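PDB 5JXF: Asp/Glu-specific dipeptidyl-peptidase from Flavobacterium psychrophilum, which removes dipeptides from the N-terminus of oligopeptides as a serine peptidase, strictly requiring aspartate or glutamate at the P1 position. Local coordinates for residues A[311-316]-A[339-344]. Numbering follows the deposited sequence.
Sequences EIREAA and AGVANY. With ARG (arginine), chain E.
Arg-313 reaches from helix 295-325 to the backbone of Val-341 and the CB of Tyr-344 on helix 328-357, the second arm of a helical hairpin in the largely helical part of this S46 peptidase. The segment axes run roughly antiparallel and approach to 9.8 Å. Just before it, Ile-312 turns to helix 386-415, where it packs on Tyr-407 and Glu-410. Arg-313 leaves its helix with CG anti to the carbonyl carbon (chi1 -72°) and stays extended through NE, which carries the guanidinium across to the neighbouring helix. On the way Arg-313 CG passes CG1 of Val-341 at 4.1 Å. Arg-313 NH1 then donates to Val-341 O at 2.9 Å with an N-H...O angle of 147°; the oxygen lies almost in the guanidinium plane and is met on a lone pair. NE forms a salt bridge with Glu-410, so the group is held from two helices and its rotation is restricted. A leucine in place of Arg-313 would probably leave Glu-410 without this charge partner and Val-341 O without this side-chain donor. Farther along, Ala-316 points its CB toward the partner helix but packs on Asn-415 and Val-466, of helices 386-415 and 460-477. The other side of helix 328-357 lines the substrate pocket, where bound arginine gives its N to Asn-343 OD1 at 2.8 Å and, weakly, its NH2 to Ala-339 O. Asn-228 ND2 also bonds Asn-343 OD1, consistent with a role in orienting the amide that receives the ligand's amino group. About one turn on from Val-341, Tyr-344 sets its CB 3.4 Å from Arg-313 NH1, its ring plane turned 78° from the guanidinium.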
loop_
_atom_site.group_PDB
_atom_site.type_symbol
_atom_site.label_atom_id
_atom_site.label_comp_id
_atom_site.label_asym_id
_atom_site.label_seq_id
_atom_site.Cartn_x
_atom_site.Cartn_y
_atom_site.Cartn_z
ATOM N N GLU A 311 1.603 -9.122 -20.118
ATOM C CA GLU A 311 3.046 -9.212 -20.359
ATOM C C GLU A 311 3.476 -8.357 -21.548
ATOM O O GLU A 311 4.512 -7.692 -21.503
ATOM C CB GLU A 311 3.467 -10.669 -20.586
ATOM C CG GLU A 311 4.424 -11.196 -19.536
ATOM C CD GLU A 311 4.975 -12.577 -19.879
ATOM O OE1 GLU A 311 5.911 -12.662 -20.705
ATOM O OE2 GLU A 311 4.480 -13.579 -19.319
ATOM N N ILE A 312 2.668 -8.361 -22.607
ATOM C CA ILE A 312 2.993 -7.575 -23.793
ATOM C C ILE A 312 2.972 -6.077 -23.509
ATOM O O ILE A 312 3.916 -5.379 -23.859
ATOM C CB ILE A 312 2.041 -7.871 -24.958
ATOM C CG1 ILE A 312 2.183 -9.322 -25.395
ATOM C CG2 ILE A 312 2.334 -6.949 -26.141
ATOM C CD1 ILE A 312 1.240 -9.665 -26.521
ATOM N N ARG A 313 1.911 -5.580 -22.879
ATOM C CA ARG A 313 1.809 -4.146 -22.590
ATOM C C ARG A 313 2.867 -3.680 -21.578
ATOM O O ARG A 313 3.368 -2.557 -21.658
ATOM C CB ARG A 313 0.406 -3.794 -22.077
ATOM C CG ARG A 313 -0.666 -3.855 -23.171
ATOM C CD ARG A 313 -2.038 -3.386 -22.708
ATOM N NE ARG A 313 -3.002 -3.453 -23.808
ATOM C CZ ARG A 313 -3.907 -2.515 -24.078
ATOM N NH1 ARG A 313 -3.985 -1.426 -23.315
ATOM N NH2 ARG A 313 -4.745 -2.670 -25.105
ATOM N N GLU A 314 3.207 -4.543 -20.630
ATOM C CA GLU A 314 4.196 -4.177 -19.615
ATOM C C GLU A 314 5.551 -3.853 -20.250
ATOM O O GLU A 314 6.188 -2.858 -19.910
ATOM C CB GLU A 314 4.351 -5.298 -18.580
ATOM C CG GLU A 314 5.229 -4.931 -17.394
ATOM C CD GLU A 314 6.708 -5.051 -17.710
ATOM O OE1 GLU A 314 7.069 -5.908 -18.550
ATOM O OE2 GLU A 314 7.500 -4.268 -17.140
ATOM N N ALA A 315 5.988 -4.706 -21.168
ATOM C CA ALA A 315 7.247 -4.480 -21.862
ATOM C C ALA A 315 7.187 -3.174 -22.666
ATOM O O ALA A 315 8.119 -2.372 -22.611
ATOM C CB ALA A 315 7.571 -5.656 -22.755
ATOM N N ALA A 316 6.086 -2.950 -23.390
ATOM C CA ALA A 316 5.908 -1.715 -24.165
ATOM C C ALA A 316 5.955 -0.458 -23.297
ATOM O O ALA A 316 6.637 0.519 -23.627
ATOM C CB ALA A 316 4.585 -1.750 -24.936
ATOM N N ALA A 339 -1.114 6.617 -21.731
ATOM C CA ALA A 339 -2.215 6.509 -20.769
ATOM C C ALA A 339 -3.289 5.487 -21.183
ATOM O O ALA A 339 -3.797 4.737 -20.346
ATOM C CB ALA A 339 -2.857 7.874 -20.561
ATOM N N GLY A 340 -3.646 5.474 -22.466
ATOM C CA GLY A 340 -4.592 4.497 -22.972
ATOM C C GLY A 340 -4.130 3.073 -22.742
ATOM O O GLY A 340 -4.842 2.274 -22.132
ATOM N N VAL A 341 -2.929 2.770 -23.229
ATOM C CA VAL A 341 -2.305 1.456 -23.066
ATOM C C VAL A 341 -2.166 1.052 -21.603
ATOM O O VAL A 341 -2.530 -0.066 -21.228
ATOM C CB VAL A 341 -0.908 1.416 -23.736
ATOM C CG1 VAL A 341 -0.136 0.172 -23.316
ATOM C CG2 VAL A 341 -1.055 1.464 -25.258
ATOM N N ALA A 342 -1.655 1.978 -20.790
ATOM C CA ALA A 342 -1.382 1.747 -19.365
ATOM C C ALA A 342 -2.643 1.442 -18.549
ATOM O O ALA A 342 -2.631 0.609 -17.648
ATOM C CB ALA A 342 -0.656 2.966 -18.772
ATOM N N ASN A 343 -3.727 2.123 -18.879
ATOM C CA ASN A 343 -4.997 1.969 -18.186
ATOM C C ASN A 343 -5.543 0.541 -18.211
ATOM O O ASN A 343 -5.942 0.003 -17.179
ATOM C CB ASN A 343 -6.032 2.917 -18.794
ATOM C CG ASN A 343 -7.282 3.009 -17.958
ATOM O OD1 ASN A 343 -7.218 3.161 -16.731
ATOM N ND2 ASN A 343 -8.439 2.905 -18.612
ATOM N N TYR A 344 -5.566 -0.074 -19.392
ATOM C CA TYR A 344 -6.019 -1.461 -19.498
ATOM C C TYR A 344 -4.981 -2.473 -18.986
ATOM O O TYR A 344 -5.344 -3.533 -18.471
ATOM C CB TYR A 344 -6.405 -1.778 -20.947
ATOM C CG TYR A 344 -7.737 -1.170 -21.294
ATOM C CD1 TYR A 344 -8.912 -1.733 -20.819
ATOM C CD2 TYR A 344 -7.819 -0.007 -22.037
ATOM C CE1 TYR A 344 -10.142 -1.185 -21.105
ATOM C CE2 TYR A 344 -9.056 0.558 -22.332
ATOM C CZ TYR A 344 -10.212 -0.044 -21.863
ATOM O OH TYR A 344 -11.447 0.494 -22.140
HETATM N N ARG E . -8.835 4.401 -14.788
HETATM C CA ARG E . -9.588 5.409 -15.520
HETATM C C ARG E . -10.610 4.698 -16.414
HETATM O O ARG E . -10.239 3.861 -17.231
HETATM C CB ARG E . -8.650 6.300 -16.344
HETATM C CG ARG E . -7.686 7.154 -15.505
HETATM C CD ARG E . -6.715 7.944 -16.387
HETATM N NE ARG E . -5.920 7.065 -17.239
HETATM C CZ ARG E . -4.724 6.572 -16.905
HETATM N NH1 ARG E . -4.171 6.883 -15.733
HETATM N NH2 ARG E . -4.071 5.772 -17.748
#